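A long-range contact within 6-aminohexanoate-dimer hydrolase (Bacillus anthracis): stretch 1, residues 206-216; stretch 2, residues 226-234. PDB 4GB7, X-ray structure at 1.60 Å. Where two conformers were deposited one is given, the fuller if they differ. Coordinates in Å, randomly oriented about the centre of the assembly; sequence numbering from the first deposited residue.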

# COMPACT_ATOMS: atom_id res chain seq x y z
N ASN A 206 14.61 0.79 9.73
CA ASN A 206 14.30 0.17 11.02
C ASN A 206 12.79 0.04 11.27
O ASN A 206 12.34 -0.93 11.86
CB ASN A 206 14.92 0.94 12.18
CG ASN A 206 14.89 0.13 13.45
OD1 ASN A 206 15.21 -1.07 13.44
ND2 ASN A 206 14.48 0.76 14.56
N GLN A 207 12.00 0.97 10.78
CA GLN A 207 10.55 0.92 11.00
C GLN A 207 9.93 -0.30 10.30
O GLN A 207 8.93 -0.84 10.74
CB GLN A 207 9.87 2.18 10.50
CG GLN A 207 9.82 2.29 8.98
CD GLN A 207 8.98 3.44 8.53
OE1 GLN A 207 7.76 3.38 8.57
NE2 GLN A 207 9.63 4.48 8.08
N ASP A 208 10.56 -0.74 9.20
CA ASP A 208 10.15 -1.96 8.56
C ASP A 208 10.71 -3.22 9.30
O ASP A 208 9.99 -4.17 9.55
CB ASP A 208 10.65 -2.00 7.11
CG ASP A 208 9.85 -1.14 6.16
OD1 ASP A 208 8.64 -0.97 6.32
OD2 ASP A 208 10.43 -0.68 5.17
N ALA A 209 12.02 -3.22 9.60
CA ALA A 209 12.69 -4.31 10.31
C ALA A 209 11.90 -4.64 11.58
O ALA A 209 11.58 -5.79 11.83
CB ALA A 209 14.14 -3.91 10.64
N GLN A 210 11.54 -3.61 12.33
CA GLN A 210 10.84 -3.82 13.61
C GLN A 210 9.47 -4.45 13.43
O GLN A 210 9.07 -5.33 14.22
CB GLN A 210 10.74 -2.56 14.44
CG GLN A 210 12.10 -2.06 14.94
CD GLN A 210 12.94 -3.13 15.61
OE1 GLN A 210 12.50 -3.75 16.57
NE2 GLN A 210 14.16 -3.37 15.08
N LEU A 211 8.76 -4.04 12.39
CA LEU A 211 7.44 -4.63 12.14
C LEU A 211 7.58 -6.08 11.78
O LEU A 211 6.85 -6.93 12.26
CB LEU A 211 6.74 -3.87 11.00
CG LEU A 211 5.37 -4.41 10.54
CD1 LEU A 211 4.33 -4.05 11.61
CD2 LEU A 211 5.00 -3.85 9.16
N TYR A 212 8.58 -6.38 10.95
CA TYR A 212 8.81 -7.77 10.59
C TYR A 212 9.34 -8.63 11.77
O TYR A 212 8.91 -9.76 11.91
CB TYR A 212 9.73 -7.88 9.39
CG TYR A 212 9.22 -7.19 8.13
CD1 TYR A 212 7.86 -7.03 7.88
CD2 TYR A 212 10.09 -6.80 7.14
CE1 TYR A 212 7.40 -6.44 6.72
CE2 TYR A 212 9.64 -6.16 5.99
CZ TYR A 212 8.31 -6.02 5.76
OH TYR A 212 7.89 -5.41 4.61
N LEU A 213 10.23 -8.10 12.61
CA LEU A 213 10.67 -8.80 13.82
C LEU A 213 9.47 -9.02 14.76
O LEU A 213 9.26 -10.11 15.27
CB LEU A 213 11.75 -8.02 14.53
CG LEU A 213 13.12 -8.09 13.83
CD1 LEU A 213 13.96 -6.89 14.26
CD2 LEU A 213 13.82 -9.43 14.09
N ALA A 214 8.67 -7.99 14.94
CA ALA A 214 7.41 -8.10 15.73
C ALA A 214 6.47 -9.20 15.25
O ALA A 214 5.77 -9.85 16.06
CB ALA A 214 6.69 -6.76 15.77
N SER A 215 6.46 -9.42 13.93
CA SER A 215 5.61 -10.39 13.29
C SER A 215 6.28 -11.75 13.14
O SER A 215 5.70 -12.64 12.53
CB SER A 215 5.24 -9.91 11.88
OG SER A 215 4.65 -8.64 11.89
N ASN A 216 7.51 -11.88 13.65
CA ASN A 216 8.24 -13.13 13.61
C ASN A 216 8.61 -13.58 12.20
O ASN A 216 8.66 -14.79 11.94
CB ASN A 216 7.46 -14.24 14.33
CG ASN A 216 8.34 -15.42 14.69
OD1 ASN A 216 9.51 -15.25 14.99
ND2 ASN A 216 7.77 -16.62 14.67
N GLY A 226 13.37 -7.88 21.62
CA GLY A 226 12.54 -6.96 20.91
C GLY A 226 11.06 -7.34 20.97
O GLY A 226 10.64 -8.23 21.73
N PRO A 227 10.26 -6.67 20.13
CA PRO A 227 8.81 -6.92 20.18
C PRO A 227 8.43 -8.35 19.77
O PRO A 227 9.03 -8.93 18.84
CB PRO A 227 8.27 -5.84 19.22
CG PRO A 227 9.38 -5.66 18.23
CD PRO A 227 10.59 -5.63 19.14
N MSE A 228 7.43 -8.92 20.46
CA MSE A 228 6.96 -10.29 20.18
C MSE A 228 5.67 -10.34 19.38
O MSE A 228 5.32 -11.38 18.85
CB MSE A 228 6.80 -11.07 21.50
CG MSE A 228 8.10 -11.23 22.36
SE MSE A 228 9.48 -12.23 21.40
CE MSE A 228 8.69 -14.03 21.60
N LYS A 229 5.00 -9.19 19.28
CA LYS A 229 3.81 -9.01 18.50
C LYS A 229 3.78 -7.55 18.10
O LYS A 229 4.46 -6.74 18.69
CB LYS A 229 2.59 -9.40 19.32
CG LYS A 229 2.35 -8.55 20.53
CD LYS A 229 1.16 -9.07 21.31
CE LYS A 229 0.84 -8.20 22.49
NZ LYS A 229 -0.48 -8.54 23.08
N ILE A 230 2.97 -7.20 17.10
CA ILE A 230 2.94 -5.84 16.55
C ILE A 230 2.68 -4.77 17.63
O ILE A 230 3.34 -3.72 17.65
CB ILE A 230 1.92 -5.74 15.39
CG1 ILE A 230 2.40 -6.56 14.18
CG2 ILE A 230 1.70 -4.28 14.96
CD1 ILE A 230 1.29 -6.75 13.18
N TYR A 231 1.74 -5.01 18.53
CA TYR A 231 1.46 -4.00 19.51
C TYR A 231 2.62 -3.71 20.45
O TYR A 231 2.74 -2.57 20.96
CB TYR A 231 0.21 -4.35 20.31
CG TYR A 231 -1.08 -4.50 19.51
CD1 TYR A 231 -1.26 -3.90 18.27
CD2 TYR A 231 -2.14 -5.22 20.01
CE1 TYR A 231 -2.43 -4.02 17.57
CE2 TYR A 231 -3.34 -5.34 19.31
CZ TYR A 231 -3.48 -4.75 18.09
OH TYR A 231 -4.67 -4.85 17.38
N ASP A 232 3.47 -4.70 20.69
CA ASP A 232 4.71 -4.51 21.47
C ASP A 232 5.60 -3.42 20.85
O ASP A 232 6.21 -2.61 21.53
CB ASP A 232 5.54 -5.80 21.55
CG ASP A 232 4.94 -6.86 22.46
OD1 ASP A 232 3.92 -6.62 23.18
OD2 ASP A 232 5.56 -7.95 22.44
N MSE A 233 5.69 -3.44 19.53
CA MSE A 233 6.46 -2.44 18.80
C MSE A 233 5.93 -1.04 19.07
O MSE A 233 6.68 -0.11 19.26
CB MSE A 233 6.47 -2.76 17.30
CG MSE A 233 7.24 -1.75 16.44
SE MSE A 233 6.95 -1.90 14.56
CE MSE A 233 5.16 -1.12 14.55
N LEU A 234 4.61 -0.90 19.07
CA LEU A 234 4.00 0.40 19.30
C LEU A 234 4.33 0.90 20.69
O LEU A 234 4.52 2.10 20.87
CB LEU A 234 2.50 0.31 19.11
CG LEU A 234 2.03 -0.10 17.70
CD1 LEU A 234 0.50 -0.17 17.65
CD2 LEU A 234 2.63 0.74 16.56

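Helix 206-214, mainly from Q210 onward, packs against P227 to K229 and the start of helix 230-234. The helix axes approach to 8.7 Å, and their directions differ by 139°, nearer antiparallel than parallel. The backbones come closest at A214 and K229, with CA atoms 4.6 Å apart.

No hydrogen bond crosses the contact. Two CA-H...O contacts do: A214 CA lies 3.6 Å from P227 O, nearly in line at the hydrogen (165°), and K229 CA lies 3.2 Å from A214 O, more bent (124°). A214 O also sits 3.2 Å from M228 O, but both are acceptors and cannot bond.

The rest is mainly apolar packing. A214 has the most area covered by the other stretch. Its CB is 3.8 Å from P227 CG and 4.3 Å from M233 CB. M233 is a selenomethionine, and its SE lies 4.1 Å from L211 CB. M233 SE also comes within 3.5 Å of the backbone atom L211 N. L211 CD1 meets I230 CG1 at 4.1 Å.

Some polar side chains bond within their own stretch. S215 OG donates to L211 O at 2.8 Å, and Q210 NE2 to N206 OD1 at 3.0 Å. D232 OD2 accepts from M228 N at 2.9 Å, tying the loop to the helix that follows K229, which sits at the N-cap position.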